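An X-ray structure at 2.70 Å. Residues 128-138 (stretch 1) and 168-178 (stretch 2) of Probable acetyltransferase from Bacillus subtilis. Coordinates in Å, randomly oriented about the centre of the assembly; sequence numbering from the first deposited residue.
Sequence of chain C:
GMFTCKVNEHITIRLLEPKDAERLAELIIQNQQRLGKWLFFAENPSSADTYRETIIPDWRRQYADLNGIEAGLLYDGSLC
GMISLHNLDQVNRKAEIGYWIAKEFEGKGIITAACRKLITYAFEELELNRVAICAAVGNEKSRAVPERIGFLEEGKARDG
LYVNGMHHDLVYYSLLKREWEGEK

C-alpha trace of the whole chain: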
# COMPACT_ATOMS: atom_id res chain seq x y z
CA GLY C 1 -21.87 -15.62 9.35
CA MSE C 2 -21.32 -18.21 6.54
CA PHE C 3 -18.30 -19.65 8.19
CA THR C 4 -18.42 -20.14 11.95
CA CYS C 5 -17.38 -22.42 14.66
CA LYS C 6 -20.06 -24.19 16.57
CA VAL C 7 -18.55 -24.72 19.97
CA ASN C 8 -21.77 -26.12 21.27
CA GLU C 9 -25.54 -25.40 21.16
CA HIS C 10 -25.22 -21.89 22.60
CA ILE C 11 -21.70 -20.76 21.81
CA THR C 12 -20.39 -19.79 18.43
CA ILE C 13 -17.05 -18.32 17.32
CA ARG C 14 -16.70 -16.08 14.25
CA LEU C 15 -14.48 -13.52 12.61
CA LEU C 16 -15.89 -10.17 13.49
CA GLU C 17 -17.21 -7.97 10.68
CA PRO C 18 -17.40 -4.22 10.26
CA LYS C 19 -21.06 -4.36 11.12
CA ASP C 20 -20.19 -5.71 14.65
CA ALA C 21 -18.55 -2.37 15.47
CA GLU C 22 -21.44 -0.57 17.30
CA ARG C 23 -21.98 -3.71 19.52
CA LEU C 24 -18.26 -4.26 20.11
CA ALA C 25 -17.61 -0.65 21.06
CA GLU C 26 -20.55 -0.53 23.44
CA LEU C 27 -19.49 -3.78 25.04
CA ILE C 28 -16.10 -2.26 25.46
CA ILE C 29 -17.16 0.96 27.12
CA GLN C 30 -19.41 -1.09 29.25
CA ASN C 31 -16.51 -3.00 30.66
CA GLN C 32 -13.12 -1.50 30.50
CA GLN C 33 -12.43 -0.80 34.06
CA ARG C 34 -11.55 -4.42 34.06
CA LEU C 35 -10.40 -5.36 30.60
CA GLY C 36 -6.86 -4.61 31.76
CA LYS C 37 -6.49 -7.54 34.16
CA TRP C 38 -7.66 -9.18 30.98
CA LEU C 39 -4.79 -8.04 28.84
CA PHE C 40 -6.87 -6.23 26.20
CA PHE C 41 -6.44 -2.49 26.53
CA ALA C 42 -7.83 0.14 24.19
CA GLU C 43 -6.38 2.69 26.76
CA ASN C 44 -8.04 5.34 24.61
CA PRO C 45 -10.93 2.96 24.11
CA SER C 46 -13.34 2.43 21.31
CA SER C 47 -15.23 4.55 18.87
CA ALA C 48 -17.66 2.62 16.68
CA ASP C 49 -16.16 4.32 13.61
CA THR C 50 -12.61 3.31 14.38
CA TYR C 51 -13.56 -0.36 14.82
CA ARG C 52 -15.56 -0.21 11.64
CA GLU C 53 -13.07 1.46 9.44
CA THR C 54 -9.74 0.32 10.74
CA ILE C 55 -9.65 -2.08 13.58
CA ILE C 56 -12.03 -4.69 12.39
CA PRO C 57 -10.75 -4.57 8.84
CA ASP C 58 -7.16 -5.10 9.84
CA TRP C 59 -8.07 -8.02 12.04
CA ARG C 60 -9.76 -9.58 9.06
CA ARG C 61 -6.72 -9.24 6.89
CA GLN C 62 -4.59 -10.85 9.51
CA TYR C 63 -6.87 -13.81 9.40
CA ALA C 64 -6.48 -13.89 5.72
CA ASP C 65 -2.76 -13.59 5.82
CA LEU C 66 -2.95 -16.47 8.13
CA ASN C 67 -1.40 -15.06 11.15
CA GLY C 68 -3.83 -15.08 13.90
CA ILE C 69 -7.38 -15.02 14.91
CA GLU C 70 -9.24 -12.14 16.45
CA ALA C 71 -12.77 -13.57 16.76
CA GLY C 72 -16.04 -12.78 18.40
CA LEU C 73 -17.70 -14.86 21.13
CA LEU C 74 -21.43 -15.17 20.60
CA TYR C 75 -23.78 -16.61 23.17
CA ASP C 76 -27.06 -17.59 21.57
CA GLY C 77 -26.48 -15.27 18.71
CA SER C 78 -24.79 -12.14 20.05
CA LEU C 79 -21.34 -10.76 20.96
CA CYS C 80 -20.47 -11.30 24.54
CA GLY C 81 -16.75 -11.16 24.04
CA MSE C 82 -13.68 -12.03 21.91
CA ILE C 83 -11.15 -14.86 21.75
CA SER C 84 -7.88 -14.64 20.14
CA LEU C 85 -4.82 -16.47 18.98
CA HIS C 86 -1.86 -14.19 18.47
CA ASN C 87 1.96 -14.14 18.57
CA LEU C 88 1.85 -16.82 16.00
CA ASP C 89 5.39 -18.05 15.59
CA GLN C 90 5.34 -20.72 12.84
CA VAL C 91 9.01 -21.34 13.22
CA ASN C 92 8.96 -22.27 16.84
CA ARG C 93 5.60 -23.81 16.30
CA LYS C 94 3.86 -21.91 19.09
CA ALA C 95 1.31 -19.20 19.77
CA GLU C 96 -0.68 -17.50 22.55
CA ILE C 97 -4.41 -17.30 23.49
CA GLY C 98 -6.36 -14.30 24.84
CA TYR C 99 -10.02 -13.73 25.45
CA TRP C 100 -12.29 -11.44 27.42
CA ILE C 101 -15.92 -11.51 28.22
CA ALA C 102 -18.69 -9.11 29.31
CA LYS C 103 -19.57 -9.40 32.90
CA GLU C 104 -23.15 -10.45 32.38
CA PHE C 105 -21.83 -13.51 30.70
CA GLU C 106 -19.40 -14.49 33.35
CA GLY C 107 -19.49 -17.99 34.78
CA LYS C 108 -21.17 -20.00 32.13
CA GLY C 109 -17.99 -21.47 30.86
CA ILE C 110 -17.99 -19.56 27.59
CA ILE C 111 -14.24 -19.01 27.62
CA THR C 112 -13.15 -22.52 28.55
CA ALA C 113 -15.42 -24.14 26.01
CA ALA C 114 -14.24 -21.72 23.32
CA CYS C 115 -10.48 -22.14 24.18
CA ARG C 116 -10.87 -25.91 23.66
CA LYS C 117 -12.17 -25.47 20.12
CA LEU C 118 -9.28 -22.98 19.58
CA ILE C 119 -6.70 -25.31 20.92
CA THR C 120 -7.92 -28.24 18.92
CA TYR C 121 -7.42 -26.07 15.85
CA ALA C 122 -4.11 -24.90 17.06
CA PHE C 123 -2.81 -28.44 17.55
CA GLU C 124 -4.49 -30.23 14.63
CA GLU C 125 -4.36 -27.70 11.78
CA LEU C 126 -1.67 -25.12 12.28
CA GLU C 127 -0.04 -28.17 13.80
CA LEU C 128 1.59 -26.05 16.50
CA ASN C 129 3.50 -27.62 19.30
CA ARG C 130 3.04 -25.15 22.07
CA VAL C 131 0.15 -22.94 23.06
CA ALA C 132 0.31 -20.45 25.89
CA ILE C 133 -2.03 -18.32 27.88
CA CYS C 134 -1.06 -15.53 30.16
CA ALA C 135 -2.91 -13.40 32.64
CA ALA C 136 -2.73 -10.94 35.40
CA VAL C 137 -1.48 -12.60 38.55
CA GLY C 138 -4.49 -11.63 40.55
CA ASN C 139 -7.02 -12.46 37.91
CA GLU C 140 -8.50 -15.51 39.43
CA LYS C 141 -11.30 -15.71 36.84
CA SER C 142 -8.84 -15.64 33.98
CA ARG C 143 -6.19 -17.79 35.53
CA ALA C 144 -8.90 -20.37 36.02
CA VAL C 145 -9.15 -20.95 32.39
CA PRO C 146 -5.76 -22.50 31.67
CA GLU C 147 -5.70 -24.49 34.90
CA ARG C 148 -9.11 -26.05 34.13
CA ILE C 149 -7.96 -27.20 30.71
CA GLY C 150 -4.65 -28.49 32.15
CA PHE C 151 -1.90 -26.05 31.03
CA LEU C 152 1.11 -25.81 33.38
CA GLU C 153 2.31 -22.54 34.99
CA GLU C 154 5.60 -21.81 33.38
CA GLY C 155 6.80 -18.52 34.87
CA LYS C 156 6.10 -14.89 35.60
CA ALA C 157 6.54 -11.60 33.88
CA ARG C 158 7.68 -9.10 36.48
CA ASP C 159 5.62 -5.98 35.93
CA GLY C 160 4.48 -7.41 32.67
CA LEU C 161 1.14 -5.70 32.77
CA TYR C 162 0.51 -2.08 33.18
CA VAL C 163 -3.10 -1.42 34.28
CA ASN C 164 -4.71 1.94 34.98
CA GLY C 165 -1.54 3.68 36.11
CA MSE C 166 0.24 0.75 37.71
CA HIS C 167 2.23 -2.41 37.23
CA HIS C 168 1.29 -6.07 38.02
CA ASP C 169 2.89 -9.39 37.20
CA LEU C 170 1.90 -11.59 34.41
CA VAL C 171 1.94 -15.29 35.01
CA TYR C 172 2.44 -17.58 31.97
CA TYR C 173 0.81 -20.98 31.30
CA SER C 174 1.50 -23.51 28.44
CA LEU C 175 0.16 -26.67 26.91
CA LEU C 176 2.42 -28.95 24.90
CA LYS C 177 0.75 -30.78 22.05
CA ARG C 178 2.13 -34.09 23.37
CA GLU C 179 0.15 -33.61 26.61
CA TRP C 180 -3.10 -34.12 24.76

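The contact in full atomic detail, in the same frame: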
# COMPACT_ATOMS: atom_id res chain seq x y z
N LEU C 128 0.66 -26.64 15.56
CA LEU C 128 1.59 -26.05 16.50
C LEU C 128 1.95 -27.04 17.55
O LEU C 128 1.21 -27.99 17.79
CB LEU C 128 0.94 -24.89 17.29
CG LEU C 128 0.45 -23.75 16.40
CD1 LEU C 128 0.27 -22.54 17.22
CD2 LEU C 128 1.49 -23.54 15.31
N ASN C 129 3.04 -26.75 18.25
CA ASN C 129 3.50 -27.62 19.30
C ASN C 129 3.18 -27.04 20.67
O ASN C 129 2.87 -27.76 21.63
CB ASN C 129 5.00 -27.87 19.16
CG ASN C 129 5.51 -28.83 20.18
OD1 ASN C 129 6.29 -28.45 21.07
ND2 ASN C 129 5.09 -30.08 20.08
N ARG C 130 3.18 -25.74 20.77
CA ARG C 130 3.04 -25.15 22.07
C ARG C 130 1.87 -24.17 22.03
O ARG C 130 1.62 -23.56 21.04
CB ARG C 130 4.37 -24.47 22.38
CG ARG C 130 4.34 -23.43 23.46
CD ARG C 130 5.69 -22.78 23.78
NE ARG C 130 5.43 -21.57 24.57
CZ ARG C 130 5.40 -21.56 25.89
NH1 ARG C 130 5.64 -22.68 26.55
NH2 ARG C 130 5.14 -20.44 26.55
N VAL C 131 1.11 -24.03 23.07
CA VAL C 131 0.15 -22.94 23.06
C VAL C 131 0.22 -22.30 24.42
O VAL C 131 0.31 -23.04 25.44
CB VAL C 131 -1.22 -23.44 22.75
CG1 VAL C 131 -2.21 -22.57 23.34
CG2 VAL C 131 -1.39 -23.45 21.26
N ALA C 132 0.26 -20.98 24.52
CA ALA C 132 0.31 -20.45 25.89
C ALA C 132 -0.83 -19.54 26.20
O ALA C 132 -1.52 -19.05 25.28
CB ALA C 132 1.61 -19.74 26.16
N ILE C 133 -1.06 -19.30 27.47
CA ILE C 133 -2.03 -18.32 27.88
C ILE C 133 -1.42 -17.53 29.03
O ILE C 133 -0.81 -18.09 29.94
CB ILE C 133 -3.28 -18.98 28.41
CG1 ILE C 133 -4.20 -19.45 27.29
CG2 ILE C 133 -4.04 -18.05 29.34
CD1 ILE C 133 -5.33 -20.41 27.84
N CYS C 134 -1.58 -16.23 29.02
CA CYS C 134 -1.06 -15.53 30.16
C CYS C 134 -2.11 -14.65 30.81
O CYS C 134 -3.18 -14.45 30.26
CB CYS C 134 0.24 -14.87 29.80
SG CYS C 134 0.05 -13.32 29.08
N ALA C 135 -1.86 -14.17 32.01
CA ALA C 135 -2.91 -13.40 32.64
C ALA C 135 -2.39 -12.68 33.84
O ALA C 135 -1.32 -13.03 34.38
CB ALA C 135 -4.02 -14.31 33.07
N ALA C 136 -3.16 -11.72 34.28
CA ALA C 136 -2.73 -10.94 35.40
C ALA C 136 -2.79 -11.80 36.59
O ALA C 136 -3.77 -12.46 36.84
CB ALA C 136 -3.61 -9.75 35.57
N VAL C 137 -1.71 -11.77 37.35
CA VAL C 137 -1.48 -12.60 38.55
C VAL C 137 -2.65 -12.74 39.47
O VAL C 137 -2.88 -13.82 40.08
CB VAL C 137 -0.30 -12.04 39.37
CG1 VAL C 137 -0.59 -12.09 40.79
CG2 VAL C 137 0.88 -12.89 39.15
N GLY C 138 -3.36 -11.63 39.64
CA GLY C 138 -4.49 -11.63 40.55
C GLY C 138 -5.80 -11.68 39.81
O GLY C 138 -6.78 -11.10 40.23
N HIS C 168 1.67 -4.80 37.42
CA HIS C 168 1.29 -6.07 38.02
C HIS C 168 2.02 -7.13 37.26
O HIS C 168 2.40 -6.92 36.12
CB HIS C 168 -0.18 -6.39 37.81
CG HIS C 168 -1.12 -5.41 38.42
ND1 HIS C 168 -1.54 -5.51 39.73
CD2 HIS C 168 -1.75 -4.34 37.91
CE1 HIS C 168 -2.38 -4.53 40.00
NE2 HIS C 168 -2.53 -3.81 38.91
N ASP C 169 2.21 -8.29 37.86
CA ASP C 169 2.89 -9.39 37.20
C ASP C 169 1.96 -10.20 36.35
O ASP C 169 0.78 -10.37 36.62
CB ASP C 169 3.53 -10.35 38.20
CG ASP C 169 4.63 -9.71 38.97
OD1 ASP C 169 5.11 -8.69 38.49
OD2 ASP C 169 5.08 -10.14 40.07
N LEU C 170 2.56 -10.71 35.31
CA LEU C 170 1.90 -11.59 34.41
C LEU C 170 2.39 -12.99 34.78
O LEU C 170 3.58 -13.21 35.00
CB LEU C 170 2.40 -11.23 33.05
CG LEU C 170 1.60 -10.24 32.23
CD1 LEU C 170 1.99 -10.23 30.72
CD2 LEU C 170 0.19 -10.75 32.44
N VAL C 171 1.48 -13.93 34.91
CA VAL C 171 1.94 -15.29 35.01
C VAL C 171 1.66 -16.06 33.69
O VAL C 171 0.59 -15.92 33.11
CB VAL C 171 1.25 -15.99 36.11
CG1 VAL C 171 -0.21 -15.90 35.90
CG2 VAL C 171 1.68 -17.41 36.10
N TYR C 172 2.61 -16.87 33.22
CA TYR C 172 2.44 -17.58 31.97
C TYR C 172 1.99 -19.00 32.24
O TYR C 172 2.37 -19.54 33.25
CB TYR C 172 3.78 -17.61 31.25
CG TYR C 172 3.95 -16.37 30.53
CD1 TYR C 172 4.25 -15.22 31.20
CD2 TYR C 172 3.67 -16.30 29.20
CE1 TYR C 172 4.31 -14.01 30.52
CE2 TYR C 172 3.74 -15.11 28.54
CZ TYR C 172 4.06 -13.98 29.21
OH TYR C 172 4.12 -12.79 28.56
N TYR C 173 1.23 -19.58 31.30
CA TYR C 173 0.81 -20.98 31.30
C TYR C 173 0.97 -21.60 29.89
O TYR C 173 0.72 -20.92 28.92
CB TYR C 173 -0.66 -21.09 31.65
CG TYR C 173 -1.14 -20.80 33.07
CD1 TYR C 173 -1.60 -19.55 33.41
CD2 TYR C 173 -1.22 -21.81 34.04
CE1 TYR C 173 -2.10 -19.27 34.66
CE2 TYR C 173 -1.74 -21.55 35.33
CZ TYR C 173 -2.19 -20.26 35.63
OH TYR C 173 -2.68 -19.92 36.88
N SER C 174 1.29 -22.90 29.76
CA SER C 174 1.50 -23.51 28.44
C SER C 174 1.08 -24.99 28.32
O SER C 174 1.21 -25.76 29.24
CB SER C 174 2.95 -23.41 28.02
OG SER C 174 3.72 -24.04 28.98
N LEU C 175 0.62 -25.35 27.14
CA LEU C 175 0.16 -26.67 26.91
C LEU C 175 0.99 -27.25 25.75
O LEU C 175 1.09 -26.66 24.68
CB LEU C 175 -1.34 -26.62 26.63
CG LEU C 175 -1.98 -27.95 26.20
CD1 LEU C 175 -1.54 -29.13 27.05
CD2 LEU C 175 -3.48 -27.83 26.23
N LEU C 176 1.62 -28.40 25.97
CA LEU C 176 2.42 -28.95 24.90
C LEU C 176 1.61 -29.96 24.17
O LEU C 176 1.07 -30.83 24.78
CB LEU C 176 3.68 -29.55 25.42
CG LEU C 176 4.47 -28.60 26.30
CD1 LEU C 176 5.92 -28.88 26.18
CD2 LEU C 176 4.24 -27.18 25.90
N LYS C 177 1.54 -29.85 22.86
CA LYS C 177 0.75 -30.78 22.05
C LYS C 177 0.92 -32.27 22.36
O LYS C 177 0.04 -33.03 22.02
CB LYS C 177 1.00 -30.57 20.56
CG LYS C 177 0.42 -31.68 19.69
CD LYS C 177 0.67 -31.44 18.24
CE LYS C 177 -0.13 -32.40 17.36
NZ LYS C 177 -0.06 -32.02 15.89
N ARG C 178 2.02 -32.70 22.95
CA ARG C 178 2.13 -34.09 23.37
C ARG C 178 1.47 -34.35 24.74
O ARG C 178 1.58 -35.46 25.27
CB ARG C 178 3.58 -34.54 23.40
CG ARG C 178 4.36 -34.07 24.59
CD ARG C 178 5.89 -34.16 24.44
NE ARG C 178 6.51 -33.66 25.66
CZ ARG C 178 7.17 -32.50 25.79
NH1 ARG C 178 7.37 -31.69 24.74
NH2 ARG C 178 7.65 -32.17 26.99

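Residues 130-136 and 168-176 form neighbouring antiparallel strands, their N-to-C directions 157° apart, and the contact buries 856 Å² in all. Backbone hydrogen bonds hold it together. Val131, Ile133 and Ala135 exchange pairs of hydrogen bonds with Leu175, Tyr173 and Val171, respectively, among them Ile133 N to Tyr173 O at 2.8 Å and Val171 N to Ala135 O at 3.0 Å. Single bonds extend the ladder at its ends, from Lys177 N to Asn129 O (2.8 Å, almost linear) and from Val137 N to Asp169 O (2.9 Å).

Cys134 has the most surface covered by the opposing stretch. At this non-hydrogen-bonded position the strands draw close, and its side chain shares a face of the sheet with that of Tyr172. Cys134 CB lies 3.8 Å from the centroid of the Tyr172 ring, nearly along the ring normal, a CH-pi contact that the p rotamer complements by bringing SG over the same face. Cys134 SG also meets Leu170 CD1 at 4.0 Å.

Asn129 is covered almost as much; Asn129 O accepts the hydrogen bond from Lys177 N and also receives a CA-H...O contact from Leu176 CA at 3.5 Å. Val137, beyond the strand at the other end, supplements its amide bond with apolar packing, Val137 CG2 approaching Val171 CB at 4.4 Å.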